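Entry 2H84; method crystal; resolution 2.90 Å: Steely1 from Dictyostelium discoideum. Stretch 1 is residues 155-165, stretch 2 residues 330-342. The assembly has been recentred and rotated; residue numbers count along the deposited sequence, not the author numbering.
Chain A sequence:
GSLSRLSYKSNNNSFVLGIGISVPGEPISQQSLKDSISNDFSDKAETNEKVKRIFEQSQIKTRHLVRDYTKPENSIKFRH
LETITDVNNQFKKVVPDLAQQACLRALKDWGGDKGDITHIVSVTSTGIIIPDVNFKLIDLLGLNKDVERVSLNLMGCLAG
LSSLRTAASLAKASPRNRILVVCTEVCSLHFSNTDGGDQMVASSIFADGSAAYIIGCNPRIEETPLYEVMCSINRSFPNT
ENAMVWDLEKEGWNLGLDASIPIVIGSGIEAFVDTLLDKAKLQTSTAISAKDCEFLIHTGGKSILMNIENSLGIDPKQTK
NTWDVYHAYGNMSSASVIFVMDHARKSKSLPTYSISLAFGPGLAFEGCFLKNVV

Stretch 1, residues 155-165: MGCLAGLSSLR
Stretch 2 330-342: GNMSSASVIFVMD

Residues 330-342 of Steely1 lead from a loop into a helix, 335-342, that packs on the helix of stretch 1 that runs through Arg165 and continues beyond it. The two axes approach to 8.1 Å, with 71° between their N-to-C directions, and the contact buries 417 Å² summed over both sides without a cross-stretch hydrogen bond.

Gly330 leaves the preceding helix with positive phi (80/-145). Asn331 is extended (-104/109), its chi1 t, and its side-chain end comes nearer to Cys157. Met332 (-105/34; chi1 m, chi2 t) points away; its N donates a very short 2.5 Å hydrogen bond to Ser336 OG, which in turn donates to Ser333 O at 3.0 Å, so the m rotamer of Ser336 ties the loop to the first helical turn.

Ser333 adopts 53/-142 with chi1 t. Its CA lies 4.2 Å from the CA of Cys157, and its OG sits 3.6 Å from Cys157 SG, chi1 m. Ser334 (-39/-43, chi1 p) follows in register with Gly160, CA to CA 4.2 Å. Its CA makes a CA-H...O contact with Cys157 O at 3.4 Å, while its CB meets Ala159 CB at 3.5 Å.

Gly160 (-56/-58) permits this closeness: its CA is 3.2 Å from Ser334 O and 3.7 Å from Val337 CG2, and a CB there would point toward stretch 2 and clash with both atoms. Val337, chi1 -148°, also reaches Leu161, whose CD1 lies 3.3 Å from Val337 CG1; Leu161 has chi1 -92° and chi2 23°.

Ile338, m for both chi1 and chi2, brings CD1 to 4.3 Å from Gly160 O, the carbonyl that accepts from Ser163 OG at 2.8 Å. One turn beyond Val337, Met341 (m, t, chi3 91°) points toward stretch 1, and its CE meets Leu164 CD1 at 3.9 Å; Leu164 has chi1 -144° and chi2 t.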

# COMPACT_ATOMS: atom_id res chain seq x y z
N MET A 155 -6.37 1.60 -0.05
CA MET A 155 -7.37 0.87 -0.82
C MET A 155 -8.77 1.13 -0.30
O MET A 155 -9.76 0.75 -0.93
CB MET A 155 -7.06 -0.63 -0.82
CG MET A 155 -5.79 -0.97 -1.57
SD MET A 155 -5.61 -2.69 -1.98
CE MET A 155 -6.21 -2.71 -3.63
N GLY A 156 -8.85 1.80 0.85
CA GLY A 156 -10.14 2.13 1.41
C GLY A 156 -10.86 1.03 2.16
O GLY A 156 -10.25 0.04 2.56
N CYS A 157 -12.16 1.21 2.33
CA CYS A 157 -13.00 0.27 3.06
C CYS A 157 -12.91 -1.15 2.56
O CYS A 157 -13.09 -2.09 3.34
CB CYS A 157 -14.46 0.73 3.04
SG CYS A 157 -14.70 2.39 3.71
N LEU A 158 -12.63 -1.35 1.28
CA LEU A 158 -12.56 -2.71 0.76
C LEU A 158 -11.24 -3.43 1.04
O LEU A 158 -11.12 -4.64 0.82
CB LEU A 158 -12.86 -2.71 -0.75
CG LEU A 158 -11.97 -1.91 -1.69
CD1 LEU A 158 -10.64 -2.61 -1.87
CD2 LEU A 158 -12.65 -1.79 -3.04
N ALA A 159 -10.26 -2.70 1.56
CA ALA A 159 -8.96 -3.28 1.87
C ALA A 159 -9.10 -4.56 2.71
O ALA A 159 -8.18 -5.37 2.76
CB ALA A 159 -8.10 -2.28 2.60
N GLY A 160 -10.24 -4.73 3.36
CA GLY A 160 -10.43 -5.94 4.14
C GLY A 160 -10.24 -7.18 3.28
O GLY A 160 -9.39 -8.02 3.57
N LEU A 161 -11.03 -7.28 2.22
CA LEU A 161 -10.93 -8.42 1.33
C LEU A 161 -9.74 -8.32 0.37
O LEU A 161 -9.29 -9.33 -0.17
CB LEU A 161 -12.24 -8.57 0.56
CG LEU A 161 -13.25 -9.51 1.23
CD1 LEU A 161 -12.98 -9.61 2.72
CD2 LEU A 161 -14.65 -9.00 0.96
N SER A 162 -9.23 -7.11 0.16
CA SER A 162 -8.09 -6.94 -0.73
C SER A 162 -6.91 -7.73 -0.18
O SER A 162 -6.21 -8.42 -0.92
CB SER A 162 -7.71 -5.47 -0.86
OG SER A 162 -8.67 -4.79 -1.65
N SER A 163 -6.70 -7.62 1.13
CA SER A 163 -5.62 -8.33 1.79
C SER A 163 -5.86 -9.84 1.78
O SER A 163 -4.97 -10.60 1.43
CB SER A 163 -5.44 -7.83 3.22
OG SER A 163 -6.64 -7.93 3.95
N LEU A 164 -7.08 -10.26 2.14
CA LEU A 164 -7.40 -11.68 2.15
C LEU A 164 -7.06 -12.24 0.78
O LEU A 164 -6.38 -13.26 0.64
CB LEU A 164 -8.89 -11.92 2.43
CG LEU A 164 -9.20 -13.14 3.27
CD1 LEU A 164 -10.69 -13.44 3.21
CD2 LEU A 164 -8.43 -14.34 2.77
N ARG A 165 -7.52 -11.54 -0.25
CA ARG A 165 -7.28 -11.93 -1.63
C ARG A 165 -5.79 -12.04 -1.91
O ARG A 165 -5.31 -13.10 -2.34
CB ARG A 165 -7.94 -10.91 -2.58
CG ARG A 165 -7.75 -11.21 -4.05
CD ARG A 165 -8.74 -10.43 -4.91
NE ARG A 165 -8.71 -9.00 -4.64
CZ ARG A 165 -7.71 -8.18 -4.99
NH1 ARG A 165 -6.64 -8.63 -5.62
NH2 ARG A 165 -7.78 -6.90 -4.67
N GLY A 330 -20.16 -0.53 14.09
CA GLY A 330 -20.37 0.40 13.00
C GLY A 330 -19.44 0.07 11.84
O GLY A 330 -19.13 -1.10 11.59
N ASN A 331 -18.97 1.10 11.14
CA ASN A 331 -18.08 0.90 10.01
C ASN A 331 -16.63 1.24 10.37
O ASN A 331 -16.30 2.40 10.54
CB ASN A 331 -18.52 1.76 8.84
CG ASN A 331 -17.66 1.56 7.62
OD1 ASN A 331 -17.83 2.23 6.61
ND2 ASN A 331 -16.71 0.64 7.72
N MET A 332 -15.78 0.23 10.49
CA MET A 332 -14.38 0.43 10.84
C MET A 332 -13.50 0.26 9.61
O MET A 332 -12.37 -0.25 9.70
CB MET A 332 -13.94 -0.56 11.91
CG MET A 332 -14.75 -0.53 13.18
SD MET A 332 -14.61 -2.13 13.98
CE MET A 332 -14.04 -1.86 15.40
N SER A 333 -14.03 0.67 8.46
CA SER A 333 -13.33 0.58 7.19
C SER A 333 -12.83 -0.86 6.97
O SER A 333 -13.50 -1.84 7.34
CB SER A 333 -12.13 1.54 7.16
OG SER A 333 -11.79 1.99 5.86
N SER A 334 -11.64 -0.99 6.40
CA SER A 334 -11.06 -2.30 6.11
C SER A 334 -11.25 -3.40 7.15
O SER A 334 -11.54 -4.54 6.80
CB SER A 334 -9.56 -2.16 5.81
OG SER A 334 -8.89 -1.51 6.86
N ALA A 335 -11.10 -3.07 8.43
CA ALA A 335 -11.23 -4.09 9.49
C ALA A 335 -12.61 -4.71 9.69
O ALA A 335 -12.71 -5.90 9.99
CB ALA A 335 -10.75 -3.52 10.81
N SER A 336 -13.66 -3.90 9.53
CA SER A 336 -15.05 -4.34 9.69
C SER A 336 -15.36 -5.75 9.16
O SER A 336 -16.15 -6.49 9.76
CB SER A 336 -15.96 -3.32 9.03
OG SER A 336 -15.64 -2.01 9.45
N VAL A 337 -14.77 -6.09 8.02
CA VAL A 337 -14.96 -7.39 7.38
C VAL A 337 -14.43 -8.49 8.28
O VAL A 337 -15.14 -9.40 8.66
CB VAL A 337 -14.15 -7.49 6.08
CG1 VAL A 337 -14.89 -8.36 5.10
CG2 VAL A 337 -13.81 -6.08 5.54
N ILE A 338 -13.14 -8.38 8.58
CA ILE A 338 -12.46 -9.33 9.45
C ILE A 338 -13.19 -9.46 10.78
O ILE A 338 -13.37 -10.57 11.28
CB ILE A 338 -11.01 -8.89 9.68
CG1 ILE A 338 -10.35 -8.59 8.32
CG2 ILE A 338 -10.25 -9.95 10.44
CD1 ILE A 338 -10.33 -9.75 7.35
N PHE A 339 -13.62 -8.34 11.37
CA PHE A 339 -14.35 -8.38 12.64
C PHE A 339 -15.54 -9.34 12.53
O PHE A 339 -15.78 -10.15 13.43
CB PHE A 339 -14.86 -7.00 13.02
CG PHE A 339 -14.00 -6.27 14.00
CD1 PHE A 339 -12.73 -5.81 13.64
CD2 PHE A 339 -14.46 -6.01 15.29
CE1 PHE A 339 -11.93 -5.09 14.54
CE2 PHE A 339 -13.67 -5.29 16.21
CZ PHE A 339 -12.41 -4.84 15.83
N VAL A 340 -16.27 -9.23 11.42
CA VAL A 340 -17.43 -10.08 11.18
C VAL A 340 -16.99 -11.55 11.08
O VAL A 340 -17.60 -12.42 11.70
CB VAL A 340 -18.17 -9.69 9.89
CG1 VAL A 340 -19.25 -10.71 9.59
CG2 VAL A 340 -18.78 -8.31 10.04
N MET A 341 -15.95 -11.82 10.30
CA MET A 341 -15.45 -13.19 10.17
C MET A 341 -15.12 -13.78 11.54
O MET A 341 -15.43 -14.94 11.81
CB MET A 341 -14.22 -13.23 9.27
CG MET A 341 -14.53 -13.00 7.80
SD MET A 341 -13.07 -12.90 6.79
CE MET A 341 -12.84 -14.52 6.31
N ASP A 342 -14.49 -12.98 12.40
CA ASP A 342 -14.14 -13.44 13.75
C ASP A 342 -15.38 -13.88 14.52
O ASP A 342 -15.51 -15.05 14.89
CB ASP A 342 -13.42 -12.31 14.51
CG ASP A 342 -13.50 -12.47 16.04
OD1 ASP A 342 -12.97 -13.46 16.58
OD2 ASP A 342 -14.11 -11.59 16.68